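Long-range contacts in glucose-6-phosphate dehydrogenase (PDB 5AQ1), which catalyses the NADP-dependent oxidation of glucose 6-phosphate to 6-phosphogluconolactone, the first step of the oxidative pentose phosphate pathway: residues 263-268 against 340-345; 267-272 against 363-368. All blocks are in the same frame, centred on the assembly; numbering follows the deposited sequence.

Interaction 1: residues 263-268 against 340-345. With BG6 (6-O-phosphono-beta-D-glucopyranose), chain F.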
loop_
_atom_site.group_PDB
_atom_site.type_symbol
_atom_site.label_atom_id
_atom_site.label_comp_id
_atom_site.label_asym_id
_atom_site.label_seq_id
_atom_site.Cartn_x
_atom_site.Cartn_y
_atom_site.Cartn_z
ATOM N N ILE B 263 38.347 13.183 -19.591
ATOM C CA ILE B 263 36.992 12.643 -19.487
ATOM C C ILE B 263 36.628 12.318 -18.036
ATOM O O ILE B 263 35.688 12.899 -17.485
ATOM C CB ILE B 263 36.826 11.391 -20.382
ATOM C CG1 ILE B 263 37.121 11.754 -21.839
ATOM C CG2 ILE B 263 35.414 10.827 -20.286
ATOM C CD1 ILE B 263 37.239 10.565 -22.767
ATOM N N GLY B 264 37.362 11.391 -17.422
ATOM C CA GLY B 264 37.089 10.974 -16.043
ATOM C C GLY B 264 35.986 9.935 -15.953
ATOM O O GLY B 264 35.249 9.712 -16.912
ATOM N N ILE B 265 35.873 9.302 -14.789
ATOM C CA ILE B 265 34.942 8.179 -14.599
ATOM C C ILE B 265 33.467 8.594 -14.669
ATOM O O ILE B 265 32.614 7.798 -15.064
ATOM C CB ILE B 265 35.230 7.424 -13.269
ATOM C CG1 ILE B 265 34.530 6.057 -13.230
ATOM C CG2 ILE B 265 34.824 8.256 -12.054
ATOM C CD1 ILE B 265 35.044 5.065 -14.249
ATOM N N ILE B 266 33.164 9.830 -14.289
ATOM C CA ILE B 266 31.781 10.302 -14.289
ATOM C C ILE B 266 31.278 10.449 -15.723
ATOM O O ILE B 266 30.203 9.957 -16.062
ATOM C CB ILE B 266 31.621 11.629 -13.519
ATOM C CG1 ILE B 266 31.949 11.418 -12.038
ATOM C CG2 ILE B 266 30.199 12.157 -13.653
ATOM C CD1 ILE B 266 32.200 12.694 -11.266
ATOM N N ARG B 267 32.058 11.123 -16.561
ATOM C CA ARG B 267 31.719 11.260 -17.976
ATOM C C ARG B 267 31.781 9.923 -18.728
ATOM O O ARG B 267 31.005 9.695 -19.660
ATOM C CB ARG B 267 32.644 12.272 -18.658
ATOM C CG ARG B 267 32.516 13.700 -18.150
ATOM C CD ARG B 267 33.200 14.667 -19.102
ATOM N NE ARG B 267 33.324 16.022 -18.559
ATOM C CZ ARG B 267 34.253 16.423 -17.690
ATOM N NH1 ARG B 267 35.166 15.576 -17.224
ATOM N NH2 ARG B 267 34.270 17.686 -17.279
ATOM N N ASP B 268 32.695 9.044 -18.317
ATOM C CA ASP B 268 32.962 7.799 -19.045
ATOM C C ASP B 268 31.862 6.749 -18.886
ATOM O O ASP B 268 31.461 6.127 -19.873
ATOM C CB ASP B 268 34.310 7.211 -18.612
ATOM C CG ASP B 268 34.786 6.086 -19.522
ATOM O OD1 ASP B 268 34.671 6.216 -20.759
ATOM O OD2 ASP B 268 35.297 5.077 -18.993
ATOM N N HIS B 340 43.444 16.084 -11.555
ATOM C CA HIS B 340 42.346 15.776 -10.629
ATOM C C HIS B 340 41.480 14.648 -11.180
ATOM O O HIS B 340 40.465 14.304 -10.575
ATOM C CB HIS B 340 41.403 16.975 -10.402
ATOM C CG HIS B 340 42.083 18.306 -10.314
ATOM N ND1 HIS B 340 42.853 18.683 -9.235
ATOM C CD2 HIS B 340 42.065 19.369 -11.153
ATOM C CE1 HIS B 340 43.303 19.912 -9.426
ATOM N NE2 HIS B 340 42.839 20.350 -10.584
ATOM N N CYS B 341 41.848 14.090 -12.332
ATOM C CA CYS B 341 40.963 13.163 -13.022
ATOM C C CYS B 341 40.617 11.966 -12.142
ATOM O O CYS B 341 41.504 11.218 -11.723
ATOM C CB CYS B 341 41.576 12.675 -14.329
ATOM S SG CYS B 341 40.429 11.661 -15.283
ATOM N N PRO B 342 39.321 11.787 -11.853
ATOM C CA PRO B 342 38.912 10.665 -11.031
ATOM C C PRO B 342 38.779 9.376 -11.837
ATOM O O PRO B 342 38.156 9.365 -12.904
ATOM C CB PRO B 342 37.550 11.110 -10.504
ATOM C CG PRO B 342 36.998 11.966 -11.592
ATOM C CD PRO B 342 38.175 12.622 -12.262
ATOM N N THR B 343 39.374 8.305 -11.322
ATOM C CA THR B 343 39.181 6.962 -11.861
ATOM C C THR B 343 38.120 6.203 -11.055
ATOM O O THR B 343 37.713 5.107 -11.446
ATOM C CB THR B 343 40.502 6.166 -11.863
ATOM O OG1 THR B 343 40.962 5.973 -10.518
ATOM C CG2 THR B 343 41.570 6.901 -12.663
ATOM N N PHE B 344 37.680 6.800 -9.942
ATOM C CA PHE B 344 36.698 6.202 -9.036
ATOM C C PHE B 344 35.745 7.281 -8.510
ATOM O O PHE B 344 36.166 8.407 -8.235
ATOM C CB PHE B 344 37.425 5.530 -7.869
ATOM C CG PHE B 344 36.509 4.960 -6.819
ATOM C CD1 PHE B 344 36.018 5.762 -5.793
ATOM C CD2 PHE B 344 36.154 3.618 -6.839
ATOM C CE1 PHE B 344 35.180 5.238 -4.822
ATOM C CE2 PHE B 344 35.315 3.089 -5.866
ATOM C CZ PHE B 344 34.827 3.899 -4.857
ATOM N N ALA B 345 34.468 6.937 -8.361
ATOM C CA ALA B 345 33.489 7.872 -7.811
ATOM C C ALA B 345 32.280 7.163 -7.210
ATOM O O ALA B 345 31.711 6.275 -7.842
ATOM C CB ALA B 345 33.036 8.844 -8.886
HETATM C C1 BG6 F . 32.941 2.087 -22.420
HETATM C C2 BG6 F . 33.806 3.012 -21.567
HETATM O O1 BG6 F . 31.769 2.777 -22.872
HETATM O O5 BG6 F . 32.546 0.950 -21.646
HETATM C C3 BG6 F . 35.009 2.244 -21.044
HETATM O O2 BG6 F . 34.237 4.141 -22.334
HETATM C C4 BG6 F . 34.510 1.034 -20.270
HETATM O O3 BG6 F . 35.828 3.058 -20.199
HETATM C C5 BG6 F . 33.650 0.168 -21.181
HETATM O O4 BG6 F . 35.625 0.297 -19.768
HETATM C C6 BG6 F . 33.151 -1.078 -20.455
HETATM O O6 BG6 F . 32.197 -1.778 -21.254
HETATM P P BG6 F . 31.782 -3.285 -20.876
HETATM O O1P BG6 F . 31.326 -3.210 -19.437
HETATM O O2P BG6 F . 30.666 -3.619 -21.827
HETATM O O3P BG6 F . 33.055 -4.066 -21.095
#
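The flat carbonyl of P342 meets I265 at its oxygen: I265 N donates to P342 O at 3.0 Å, the one hydrogen bond across the two segments. Two further flat groups belong to the same segment of the helix and reach elsewhere. The guanidinium of R267 takes I263 O at its edge, in its own plane, with NH1 to I263 O at 2.7 Å; seen from the acceptor, the donor stands above the carbonyl plane. Its other nitrogens are engaged as well, NE by R185 O and NH2 by a salt bridge to D478. The D268 carboxylate grips the substrate, OD1 accepting from O2 of glucose 6-phosphate at 2.6 Å and OD2 accepting from O3, this second bond being modelled too short for its length to be trusted.

The packing around the I265-P342 bond is mostly apolar. I265 sets CG1 opposite its backbone N (chi1 -165°), which brings CG1 beside the backbone oxygen T343 O at 3.8 Å and turns CG2 to A345 CB at 3.7 Å and to P342 CB. I266 adds CG1 at 4.2 Å from A345 CB, and its side chain also touches Y470, L474 and I477 of helix 460-479. From the loop before the strand, C341 SG rests at 3.5 Å on CA of G264, which has no side chain. The hydroxyl of T343 is held apart from all this by Y487 OH and the backbone N of Y318.

At the start of strand 344-349, T343 and F344 both face G316, a classic beta bulge. The first turn of helix 264-282 is thus fastened to the entry of a strand in the large mixed sheet of glucose-6-phosphate dehydrogenase, and the same turn carries an aspartate of the substrate pocket.

Interaction 2: residues 267-272 against 363-368. With BG6 (6-O-phosphono-beta-D-glucopyranose), chain F.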
loop_
_atom_site.group_PDB
_atom_site.type_symbol
_atom_site.label_atom_id
_atom_site.label_comp_id
_atom_site.label_asym_id
_atom_site.label_seq_id
_atom_site.Cartn_x
_atom_site.Cartn_y
_atom_site.Cartn_z
ATOM N N ARG B 267 32.058 11.123 -16.561
ATOM C CA ARG B 267 31.719 11.260 -17.976
ATOM C C ARG B 267 31.781 9.923 -18.728
ATOM O O ARG B 267 31.005 9.695 -19.660
ATOM C CB ARG B 267 32.644 12.272 -18.658
ATOM C CG ARG B 267 32.516 13.700 -18.150
ATOM C CD ARG B 267 33.200 14.667 -19.102
ATOM N NE ARG B 267 33.324 16.022 -18.559
ATOM C CZ ARG B 267 34.253 16.423 -17.690
ATOM N NH1 ARG B 267 35.166 15.576 -17.224
ATOM N NH2 ARG B 267 34.270 17.686 -17.279
ATOM N N ASP B 268 32.695 9.044 -18.317
ATOM C CA ASP B 268 32.962 7.799 -19.045
ATOM C C ASP B 268 31.862 6.749 -18.886
ATOM O O ASP B 268 31.461 6.127 -19.873
ATOM C CB ASP B 268 34.310 7.211 -18.612
ATOM C CG ASP B 268 34.786 6.086 -19.522
ATOM O OD1 ASP B 268 34.671 6.216 -20.759
ATOM O OD2 ASP B 268 35.297 5.077 -18.993
ATOM N N VAL B 269 31.385 6.543 -17.658
ATOM C CA VAL B 269 30.380 5.498 -17.392
ATOM C C VAL B 269 29.156 5.917 -16.566
ATOM O O VAL B 269 28.083 5.342 -16.743
ATOM C CB VAL B 269 31.012 4.252 -16.727
ATOM C CG1 VAL B 269 32.172 3.729 -17.566
ATOM C CG2 VAL B 269 31.484 4.553 -15.315
ATOM N N ILE B 270 29.300 6.888 -15.666
ATOM C CA ILE B 270 28.192 7.268 -14.787
ATOM C C ILE B 270 27.134 8.085 -15.530
ATOM O O ILE B 270 25.947 7.769 -15.467
ATOM C CB ILE B 270 28.682 8.036 -13.541
ATOM C CG1 ILE B 270 29.545 7.109 -12.677
ATOM C CG2 ILE B 270 27.498 8.569 -12.735
ATOM C CD1 ILE B 270 30.108 7.746 -11.426
ATOM N N GLN B 271 27.575 9.116 -16.247
ATOM C CA GLN B 271 26.675 10.004 -16.986
ATOM C C GLN B 271 25.833 9.286 -18.039
ATOM O O GLN B 271 24.740 9.746 -18.382
ATOM C CB GLN B 271 27.480 11.127 -17.645
ATOM C CG GLN B 271 26.649 12.134 -18.429
ATOM C CD GLN B 271 26.370 11.718 -19.867
ATOM O OE1 GLN B 271 26.976 10.785 -20.396
ATOM N NE2 GLN B 271 25.436 12.410 -20.502
ATOM N N ASN B 272 26.337 8.164 -18.547
ATOM C CA ASN B 272 25.654 7.423 -19.601
ATOM C C ASN B 272 25.175 6.046 -19.128
ATOM O O ASN B 272 23.979 5.849 -18.920
ATOM C CB ASN B 272 26.526 7.332 -20.866
ATOM C CG ASN B 272 27.996 7.104 -20.558
ATOM O OD1 ASN B 272 28.389 6.015 -20.136
ATOM N ND2 ASN B 272 28.818 8.128 -20.770
ATOM N N ILE B 363 25.277 5.545 -6.674
ATOM C CA ILE B 363 25.907 5.197 -7.944
ATOM C C ILE B 363 27.401 5.110 -7.697
ATOM O O ILE B 363 28.003 6.081 -7.234
ATOM C CB ILE B 363 25.679 6.269 -9.033
ATOM C CG1 ILE B 363 24.213 6.722 -9.088
ATOM C CG2 ILE B 363 26.150 5.749 -10.389
ATOM C CD1 ILE B 363 23.274 5.737 -9.745
ATOM N N ARG B 364 28.005 3.963 -7.985
ATOM C CA ARG B 364 29.456 3.857 -7.878
ATOM C C ARG B 364 30.089 3.203 -9.102
ATOM O O ARG B 364 29.526 2.294 -9.712
ATOM C CB ARG B 364 29.871 3.147 -6.585
ATOM C CG ARG B 364 29.258 1.780 -6.382
ATOM C CD ARG B 364 29.687 1.209 -5.047
ATOM N NE ARG B 364 29.407 -0.220 -4.981
ATOM C CZ ARG B 364 30.065 -1.094 -4.223
ATOM N NH1 ARG B 364 31.066 -0.706 -3.435
ATOM N NH2 ARG B 364 29.719 -2.375 -4.261
ATOM N N ALA B 365 31.268 3.703 -9.455
ATOM C CA ALA B 365 31.972 3.276 -10.650
ATOM C C ALA B 365 33.459 3.502 -10.451
ATOM O O ALA B 365 33.879 4.586 -10.043
ATOM C CB ALA B 365 31.475 4.057 -11.858
ATOM N N GLY B 366 34.255 2.478 -10.725
ATOM C CA GLY B 366 35.699 2.593 -10.595
ATOM C C GLY B 366 36.464 1.641 -11.487
ATOM O O GLY B 366 35.993 0.545 -11.791
ATOM N N LYS B 367 37.643 2.083 -11.913
ATOM C CA LYS B 367 38.601 1.237 -12.615
ATOM C C LYS B 367 39.738 0.906 -11.650
ATOM O O LYS B 367 39.865 1.533 -10.594
ATOM C CB LYS B 367 39.125 1.948 -13.866
ATOM C CG LYS B 367 38.089 2.075 -14.979
ATOM C CD LYS B 367 38.637 2.824 -16.188
ATOM C CE LYS B 367 37.599 2.963 -17.297
ATOM N NZ LYS B 367 37.555 1.789 -18.216
ATOM N N ALA B 368 40.548 -0.088 -12.008
ATOM C CA ALA B 368 41.639 -0.567 -11.155
ATOM C C ALA B 368 41.147 -1.020 -9.775
ATOM O O ALA B 368 41.739 -0.672 -8.749
ATOM C CB ALA B 368 42.719 0.501 -11.021
HETATM C C1 BG6 F . 32.941 2.087 -22.420
HETATM C C2 BG6 F . 33.806 3.012 -21.567
HETATM O O1 BG6 F . 31.769 2.777 -22.872
HETATM O O5 BG6 F . 32.546 0.950 -21.646
HETATM C C3 BG6 F . 35.009 2.244 -21.044
HETATM O O2 BG6 F . 34.237 4.141 -22.334
HETATM C C4 BG6 F . 34.510 1.034 -20.270
HETATM O O3 BG6 F . 35.828 3.058 -20.199
HETATM C C5 BG6 F . 33.650 0.168 -21.181
HETATM O O4 BG6 F . 35.625 0.297 -19.768
HETATM C C6 BG6 F . 33.151 -1.078 -20.455
HETATM O O6 BG6 F . 32.197 -1.778 -21.254
HETATM P P BG6 F . 31.782 -3.285 -20.876
HETATM O O1P BG6 F . 31.326 -3.210 -19.437
HETATM O O2P BG6 F . 30.666 -3.619 -21.827
HETATM O O3P BG6 F . 33.055 -4.066 -21.095
#
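A365 CB sits at the apolar centre, touched by V269 CG2 at 3.5 Å and I270 CG1 at 3.7 Å from neighbouring positions of the helix. Two residues earlier on the strand, the side chain of I363 crosses that of I270 obliquely, their CG2 methyls 3.9 Å apart. With CG1 of I270 at chi1 -65°, its CG2 falls anti to the backbone N, which sends that methyl to I363 and leaves CG1 for A365. F247 of the sheet strand 240-248 also touches V269 and A365, and Y470 of helix 460-479 touches I270.

This is a helix laid on one face of a mixed sheet: the axes of segments 267-272 and 363-366 run nearly antiparallel, at 159°, and approach to 8.6 Å. The helix has a wider, pi-type turn over these residues.

Where the strand ends, K367 reaches the substrate. Its chain is extended up to CE and then bends at chi4, placing NZ 2.9 Å from both O3 and O4 of glucose 6-phosphate, while CE passes 3.6 Å from D268 OD2. The charged ends of D268 and K367 stay beyond salt-bridge range; E249 forms the salt bridge to K367, and also hydrogen-bonds the sugar.

In the fold
Both interactions use the N-terminal part of helix 264-282, sharing R267 and D268, and their centres lie about 7 Å apart. Interaction 1 joins the first turn to the start of strand 344-349; interaction 2 joins the following turn to the end of strand 361-366. These strands succeed each other in the chain and are antiparallel neighbours in the nine-stranded sheet, where A345 N probably bonds to A365 O; I266 O and Q271 N probably link the two parts of the helix. Both touch glucose 6-phosphate, so one helix brings D268, and the adjoining strand end K367, to one sugar, with the D268 side chain about 6 Å from the bound NADPH.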